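Local coordinates for protein choline dehydrogenase and related flavoproteins (Aspergillus oryzae, PDB 3Q9T) that oxidises formate as a member of the glucose-methanol-choline oxidoreductase family, carrying 8-formyl-FAD at its catalytic site, at residues 488-491 and 495-498; 466-471 and 482-487; 458-463 and 499-504. All coordinates share one frame; numbering follows the deposited sequence.

Overall arrangement
All three contacts lie within the C-terminal GMC oxidoreductase region, on one side of the chain's centre and away from the FAD-binding residues. Contacts 2 and 3 share helix 454-473. Contacts 1 and 3 share helix 494-504. Strand 481-485, used by contact 2, is followed by the loop of contact 1 and then by helix 494-504. Contact 3 spans the longest piece of chain and encloses the other two, which come in the order 2, then 1. Centres of contacts 1 and 3 are about 8 Å apart, those of 1 and 2 about 12 Å, and those of 2 and 3 about 14 Å. Together they hold the loop between strand 481-485 and helix 494-504 against helix 454-473. Contacts 2 and 3 also touch the second subunit.

Contact 1 (488-491 and 495-498); sequences EMPL and KEMH
Pro490 stands at the centre of an inverse gamma turn, and this tight bend is pressed against Met497 of helix 494-504. The turn is closed by a backbone hydrogen bond from Leu491 N to Met489 O, 2.7 Å long. No hydrogen bond links the two segments. Met497 covers most of the contact on the helix side. Its chain is folded at chi2 (-52°) and chi3 (-71°), which curls the thioether back against the loop. The sulfur, Met497 SD, lies against the proline ring, 3.5 Å from Pro490 CG. Met497 CG meets the carbonyl oxygen Pro490 O at 3.3 Å. The terminal methyl, Met497 CE, is pushed closely against Leu491 CD1, 3.5 Å away, which is tighter than usual for two carbons. Met489 reaches the same thioether from another side. It crosses the Met497 chain at about a right angle, with Met489 CG 4.0 Å from Met497 SD. Glu496 flanks the proline. Glu496 CB lies 3.5 Å from Pro490 CB. The chain is extended beyond CG, and Glu496 OE2 ends 3.4 Å from Pro490 CB. This carboxylate sits at the exposed margin, while Met489 and Met497 are buried. Arg461 of helix 454-473 also packs on Met497, and Tyr468 of that helix on Met489. Arg465 is bonded to the carbonyl of Leu491. The chemistry is thus mostly apolar: Pro490 O and Glu496 OE2 touch carbon without bonding across the segments, and shape, rather than polar pairing, fits the loop to the helix that follows it.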
# COMPACT_ATOMS: atom_id res chain seq x y z
N GLU A 488 21.09 -4.48 2.95
CA GLU A 488 21.42 -4.69 4.35
C GLU A 488 20.29 -4.25 5.26
O GLU A 488 19.70 -3.18 5.06
CB GLU A 488 22.67 -3.91 4.73
CG GLU A 488 23.91 -4.24 3.92
CD GLU A 488 24.87 -3.07 3.85
OE1 GLU A 488 25.70 -2.91 4.78
OE2 GLU A 488 24.79 -2.29 2.86
N MET A 489 20.01 -5.07 6.27
CA MET A 489 19.06 -4.73 7.32
C MET A 489 19.69 -3.63 8.17
O MET A 489 20.78 -3.81 8.71
CB MET A 489 18.72 -5.98 8.16
CG MET A 489 17.62 -5.76 9.21
SD MET A 489 15.98 -5.55 8.49
CE MET A 489 15.71 -7.23 7.93
N PRO A 490 19.02 -2.48 8.27
CA PRO A 490 19.63 -1.29 8.89
C PRO A 490 19.67 -1.36 10.42
O PRO A 490 19.24 -0.43 11.10
CB PRO A 490 18.69 -0.16 8.45
CG PRO A 490 17.34 -0.85 8.34
CD PRO A 490 17.66 -2.21 7.77
N LEU A 491 20.18 -2.46 10.95
CA LEU A 491 20.17 -2.68 12.40
C LEU A 491 20.92 -1.60 13.18
O LEU A 491 20.80 -1.54 14.41
CB LEU A 491 20.77 -4.03 12.78
CG LEU A 491 19.88 -5.27 12.91
CD1 LEU A 491 18.48 -4.96 13.45
CD2 LEU A 491 19.82 -5.99 11.59
N LYS A 495 16.00 4.40 13.93
CA LYS A 495 15.18 5.17 13.02
C LYS A 495 14.91 4.41 11.74
O LYS A 495 13.78 4.34 11.29
CB LYS A 495 15.85 6.51 12.68
CG LYS A 495 14.91 7.67 12.76
CD LYS A 495 14.07 7.54 14.02
CE LYS A 495 13.40 8.86 14.40
NZ LYS A 495 14.40 9.88 14.83
N GLU A 496 15.96 3.86 11.14
CA GLU A 496 15.77 3.13 9.91
C GLU A 496 15.02 1.83 10.15
O GLU A 496 14.21 1.42 9.31
CB GLU A 496 17.11 2.87 9.21
CG GLU A 496 17.78 4.13 8.65
CD GLU A 496 19.11 3.82 7.98
OE1 GLU A 496 20.11 4.49 8.31
OE2 GLU A 496 19.15 2.91 7.11
N MET A 497 15.27 1.20 11.29
CA MET A 497 14.64 -0.08 11.58
C MET A 497 13.14 0.11 11.69
O MET A 497 12.36 -0.78 11.36
CB MET A 497 15.21 -0.70 12.86
CG MET A 497 16.55 -1.38 12.67
SD MET A 497 16.51 -2.58 11.31
CE MET A 497 15.47 -3.86 12.08
N HIS A 498 12.74 1.29 12.17
CA HIS A 498 11.34 1.65 12.33
C HIS A 498 10.63 1.61 10.97
O HIS A 498 9.53 1.06 10.85
CB HIS A 498 11.25 3.05 12.95
CG HIS A 498 9.85 3.51 13.18
ND1 HIS A 498 9.32 3.69 14.44
CD2 HIS A 498 8.86 3.83 12.32
CE1 HIS A 498 8.07 4.10 14.35
NE2 HIS A 498 7.77 4.20 13.07

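Contact 2 (466-471 and 482-487); sequences FSYDLL and ESEYPW
Tyr468 and Glu484 meet through their outermost groups, with the phenol donating a hydrogen bond to the carboxylate. The modelled distance from Tyr468 OH to Glu484 OE1 is 2.4 Å. That is so short that its exact length is doubtful and says little about strength. The backbones stay well apart, with Tyr468 CA and Glu484 CA 10.3 Å from each other, so two long side chains do the reaching. Tyr468 has an unusual first torsion, chi1 -97°, well off the staggered position, and this swings its ring across the gap. Glu484 sets CG beside its backbone N and then runs out extended. The carboxylate arrives at the edge of the ring, near the ring plane, and the two planes are turned 69° apart. Glu484 OE1 probably takes a second hydrogen bond, from Met489 N, which would help to fix the carboxylate. Tyr468 OH in turn accepts one from a water, 2.9 Å away. The same water bonds weakly to Tyr485 O, at 3.4 Å. It thus ties the phenol, loosely, to the backbone of the residue after Glu484. The contact joins helix 454-473 to strand 481-485. This strand pairs antiparallel with strand 308-316, where Glu482 and Ser483 form a classic beta bulge opposite Arg315. Phe312 of that strand and Phe472 of the helix both meet the Tyr468 ring. Beyond the strand, Trp487 packs on Pro409 of the second subunit.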
# COMPACT_ATOMS: atom_id res chain seq x y z
N PHE A 466 18.15 -10.24 17.37
CA PHE A 466 18.41 -11.57 17.90
C PHE A 466 18.70 -12.58 16.78
O PHE A 466 19.65 -13.36 16.90
CB PHE A 466 17.23 -12.05 18.75
CG PHE A 466 17.28 -13.50 19.11
CD1 PHE A 466 17.62 -13.90 20.40
CD2 PHE A 466 16.97 -14.48 18.16
CE1 PHE A 466 17.66 -15.25 20.74
CE2 PHE A 466 17.01 -15.82 18.49
CZ PHE A 466 17.35 -16.21 19.78
N SER A 467 17.90 -12.58 15.72
CA SER A 467 18.09 -13.53 14.62
C SER A 467 19.42 -13.31 13.90
O SER A 467 20.07 -14.28 13.50
CB SER A 467 16.94 -13.50 13.61
OG SER A 467 15.70 -13.75 14.24
N TYR A 468 19.78 -12.04 13.70
CA TYR A 468 21.04 -11.66 13.06
C TYR A 468 22.26 -12.08 13.88
O TYR A 468 23.21 -12.68 13.36
CB TYR A 468 21.05 -10.16 12.75
CG TYR A 468 20.66 -9.86 11.33
CD1 TYR A 468 21.60 -9.42 10.39
CD2 TYR A 468 19.36 -10.08 10.89
CE1 TYR A 468 21.25 -9.17 9.07
CE2 TYR A 468 18.99 -9.82 9.57
CZ TYR A 468 19.94 -9.38 8.67
OH TYR A 468 19.58 -9.13 7.36
N ASP A 469 22.22 -11.79 15.18
CA ASP A 469 23.25 -12.27 16.11
C ASP A 469 23.45 -13.77 15.99
O ASP A 469 24.58 -14.26 15.89
CB ASP A 469 22.86 -11.94 17.55
CG ASP A 469 22.95 -10.48 17.85
OD1 ASP A 469 23.54 -9.75 17.02
OD2 ASP A 469 22.43 -10.05 18.89
N LEU A 470 22.34 -14.50 15.99
CA LEU A 470 22.36 -15.95 15.98
C LEU A 470 23.06 -16.46 14.73
O LEU A 470 23.86 -17.40 14.77
CB LEU A 470 20.92 -16.45 16.01
CG LEU A 470 20.40 -17.88 16.14
CD1 LEU A 470 19.68 -18.28 14.87
CD2 LEU A 470 21.44 -18.92 16.57
N LEU A 471 22.77 -15.83 13.61
CA LEU A 471 23.15 -16.38 12.33
C LEU A 471 24.49 -15.84 11.87
O LEU A 471 25.25 -16.55 11.19
CB LEU A 471 22.05 -16.13 11.29
CG LEU A 471 20.70 -16.82 11.51
CD1 LEU A 471 19.62 -16.22 10.60
CD2 LEU A 471 20.77 -18.34 11.30
N GLU A 482 26.73 -15.65 3.35
CA GLU A 482 27.44 -14.96 2.28
C GLU A 482 26.96 -13.53 2.11
O GLU A 482 27.77 -12.65 1.91
CB GLU A 482 27.31 -15.70 0.93
CG GLU A 482 28.01 -17.06 0.90
CD GLU A 482 28.20 -17.59 -0.52
OE1 GLU A 482 27.54 -17.09 -1.46
OE2 GLU A 482 29.04 -18.52 -0.69
N SER A 483 25.65 -13.30 2.13
CA SER A 483 25.16 -11.93 2.02
C SER A 483 23.68 -11.77 2.39
O SER A 483 22.97 -12.76 2.55
CB SER A 483 25.44 -11.36 0.63
OG SER A 483 24.71 -12.05 -0.37
N GLU A 484 23.25 -10.52 2.56
CA GLU A 484 21.86 -10.18 2.87
C GLU A 484 21.16 -9.88 1.56
O GLU A 484 21.71 -9.22 0.69
CB GLU A 484 21.78 -8.93 3.76
CG GLU A 484 22.47 -9.02 5.12
CD GLU A 484 22.19 -7.80 6.00
OE1 GLU A 484 21.00 -7.50 6.27
OE2 GLU A 484 23.17 -7.12 6.40
N TYR A 485 19.93 -10.36 1.41
CA TYR A 485 19.15 -10.05 0.23
C TYR A 485 17.90 -9.32 0.68
O TYR A 485 17.29 -9.72 1.67
CB TYR A 485 18.79 -11.34 -0.50
CG TYR A 485 17.98 -11.10 -1.74
CD1 TYR A 485 18.59 -10.76 -2.94
CD2 TYR A 485 16.60 -11.21 -1.71
CE1 TYR A 485 17.84 -10.54 -4.08
CE2 TYR A 485 15.84 -10.99 -2.84
CZ TYR A 485 16.46 -10.66 -4.02
OH TYR A 485 15.69 -10.44 -5.14
N PRO A 486 17.52 -8.25 -0.02
CA PRO A 486 18.16 -7.68 -1.21
C PRO A 486 19.11 -6.52 -0.91
O PRO A 486 19.72 -5.99 -1.83
CB PRO A 486 16.98 -7.14 -2.01
CG PRO A 486 16.04 -6.66 -0.93
CD PRO A 486 16.20 -7.64 0.23
N TRP A 487 19.20 -6.12 0.35
CA TRP A 487 20.18 -5.12 0.79
C TRP A 487 20.32 -5.34 2.28
O TRP A 487 19.73 -6.27 2.81
CB TRP A 487 19.71 -3.69 0.49
CG TRP A 487 18.30 -3.44 0.89
CD1 TRP A 487 17.82 -3.33 2.16
CD2 TRP A 487 17.18 -3.26 0.02
NE1 TRP A 487 16.46 -3.10 2.13
CE2 TRP A 487 16.05 -3.05 0.83
CE3 TRP A 487 17.02 -3.27 -1.36
CZ2 TRP A 487 14.76 -2.85 0.30
CZ3 TRP A 487 15.75 -3.06 -1.89
CH2 TRP A 487 14.64 -2.86 -1.06
O HOH W 1 18.20 -9.85 4.94

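Contact 3 (458-463 and 499-504); sequences IAMREG and RAVLDR
Val501 has the most surface buried here, and Met460 is its main partner. The two side chains point toward each other's helices and meet at a slant. Val501 CG1 lies 3.7 Å from Met460 CG. The other branch, Val501 CG2, leans on the backbone of the residue after Met460, 4.1 Å from Arg461 N. The helices come close here: Arg461 CA and Val501 CA are 6.8 Å apart. In Met460 the CG is trans to the backbone N (chi1 178°), which aims that methylene at the valine. The chain then bends at chi2 and chi3. Arg461 covers Val501 with only a small part of its surface, and its long side chain heads off from this contact. Arg461 NH1 makes a salt bridge to Glu462 OE2, 2.9 Å away. The N-H points almost straight at the oxygen (178°), which lies in the guanidinium plane. Asp368 is a second acidic partner of the same NH1, and Arg465 a second basic partner of Glu462, so the charges form a small network. The contact is plain apolar packing between helices 454-473 and 494-504. Val310 of strand 308-316 touches both Met460 and Val501, and Phe451 from a loop also packs on the valine. Further round helix 494-504, Leu502 and Asp503 pack on strand 77-81, and Asp503 also bonds to His407 of the second subunit.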
# COMPACT_ATOMS: atom_id res chain seq x y z
N ILE A 458 9.36 -2.03 18.35
CA ILE A 458 10.60 -2.21 19.11
C ILE A 458 10.92 -3.69 19.30
O ILE A 458 12.06 -4.11 19.14
CB ILE A 458 10.55 -1.48 20.46
CG1 ILE A 458 10.61 0.02 20.22
CG2 ILE A 458 11.66 -1.94 21.39
CD1 ILE A 458 9.95 0.85 21.27
N ALA A 459 9.90 -4.49 19.61
CA ALA A 459 10.11 -5.93 19.76
C ALA A 459 10.49 -6.57 18.42
O ALA A 459 11.42 -7.38 18.36
CB ALA A 459 8.85 -6.60 20.34
N MET A 460 9.79 -6.19 17.36
CA MET A 460 10.07 -6.78 16.05
C MET A 460 11.48 -6.45 15.62
O MET A 460 12.21 -7.32 15.14
CB MET A 460 9.07 -6.33 14.97
CG MET A 460 9.40 -6.91 13.60
SD MET A 460 9.29 -8.71 13.61
CE MET A 460 7.52 -8.94 13.27
N ARG A 461 11.87 -5.19 15.79
CA ARG A 461 13.27 -4.78 15.58
C ARG A 461 14.23 -5.70 16.35
O ARG A 461 15.17 -6.26 15.79
CB ARG A 461 13.46 -3.34 16.04
CG ARG A 461 14.86 -2.78 15.84
CD ARG A 461 15.33 -2.14 17.13
NE ARG A 461 14.62 -0.91 17.39
CZ ARG A 461 14.48 -0.34 18.58
NH1 ARG A 461 14.98 -0.90 19.68
NH2 ARG A 461 13.81 0.81 18.66
N GLU A 462 13.98 -5.86 17.64
CA GLU A 462 14.88 -6.64 18.48
C GLU A 462 14.89 -8.14 18.17
O GLU A 462 15.86 -8.82 18.47
CB GLU A 462 14.59 -6.39 19.97
CG GLU A 462 14.88 -4.94 20.37
CD GLU A 462 16.28 -4.52 19.96
OE1 GLU A 462 17.21 -5.33 20.15
OE2 GLU A 462 16.44 -3.40 19.44
N GLY A 463 13.81 -8.65 17.58
CA GLY A 463 13.77 -10.06 17.20
C GLY A 463 14.52 -10.32 15.90
O GLY A 463 15.04 -11.40 15.67
N ARG A 499 11.28 2.17 9.96
CA ARG A 499 10.76 2.19 8.60
C ARG A 499 10.84 0.79 7.98
O ARG A 499 9.89 0.33 7.33
CB ARG A 499 11.56 3.18 7.76
CG ARG A 499 11.25 3.13 6.27
CD ARG A 499 9.96 3.86 5.94
NE ARG A 499 9.62 3.75 4.52
CZ ARG A 499 8.58 4.35 3.94
NH1 ARG A 499 7.79 5.13 4.67
NH2 ARG A 499 8.34 4.18 2.66
N ALA A 500 11.96 0.12 8.19
CA ALA A 500 12.16 -1.24 7.70
C ALA A 500 11.07 -2.20 8.19
O ALA A 500 10.52 -2.97 7.41
CB ALA A 500 13.53 -1.76 8.12
N VAL A 501 10.75 -2.15 9.48
CA VAL A 501 9.75 -3.05 10.04
C VAL A 501 8.37 -2.81 9.42
O VAL A 501 7.71 -3.73 8.95
CB VAL A 501 9.68 -2.91 11.57
CG1 VAL A 501 8.49 -3.65 12.12
CG2 VAL A 501 10.97 -3.43 12.21
N LEU A 502 7.95 -1.55 9.39
CA LEU A 502 6.65 -1.22 8.82
C LEU A 502 6.58 -1.57 7.34
O LEU A 502 5.56 -2.06 6.85
CB LEU A 502 6.30 0.25 9.04
CG LEU A 502 6.25 0.71 10.51
CD1 LEU A 502 5.98 2.19 10.57
CD2 LEU A 502 5.20 -0.07 11.31
N ASP A 503 7.65 -1.31 6.61
CA ASP A 503 7.60 -1.42 5.16
C ASP A 503 7.84 -2.83 4.66
O ASP A 503 7.53 -3.16 3.51
CB ASP A 503 8.58 -0.45 4.51
CG ASP A 503 8.21 -0.14 3.08
OD1 ASP A 503 7.01 0.11 2.83
OD2 ASP A 503 9.10 -0.17 2.21
N ARG A 504 8.38 -3.68 5.52
CA ARG A 504 8.76 -5.02 5.10
C ARG A 504 7.94 -6.11 5.76
O ARG A 504 8.10 -7.30 5.44
CB ARG A 504 10.22 -5.25 5.44
CG ARG A 504 11.17 -4.63 4.49
CD ARG A 504 12.21 -5.66 4.16
NE ARG A 504 13.48 -5.23 4.66
CZ ARG A 504 14.59 -5.95 4.62
NH1 ARG A 504 14.57 -7.19 4.13
NH2 ARG A 504 15.71 -5.43 5.09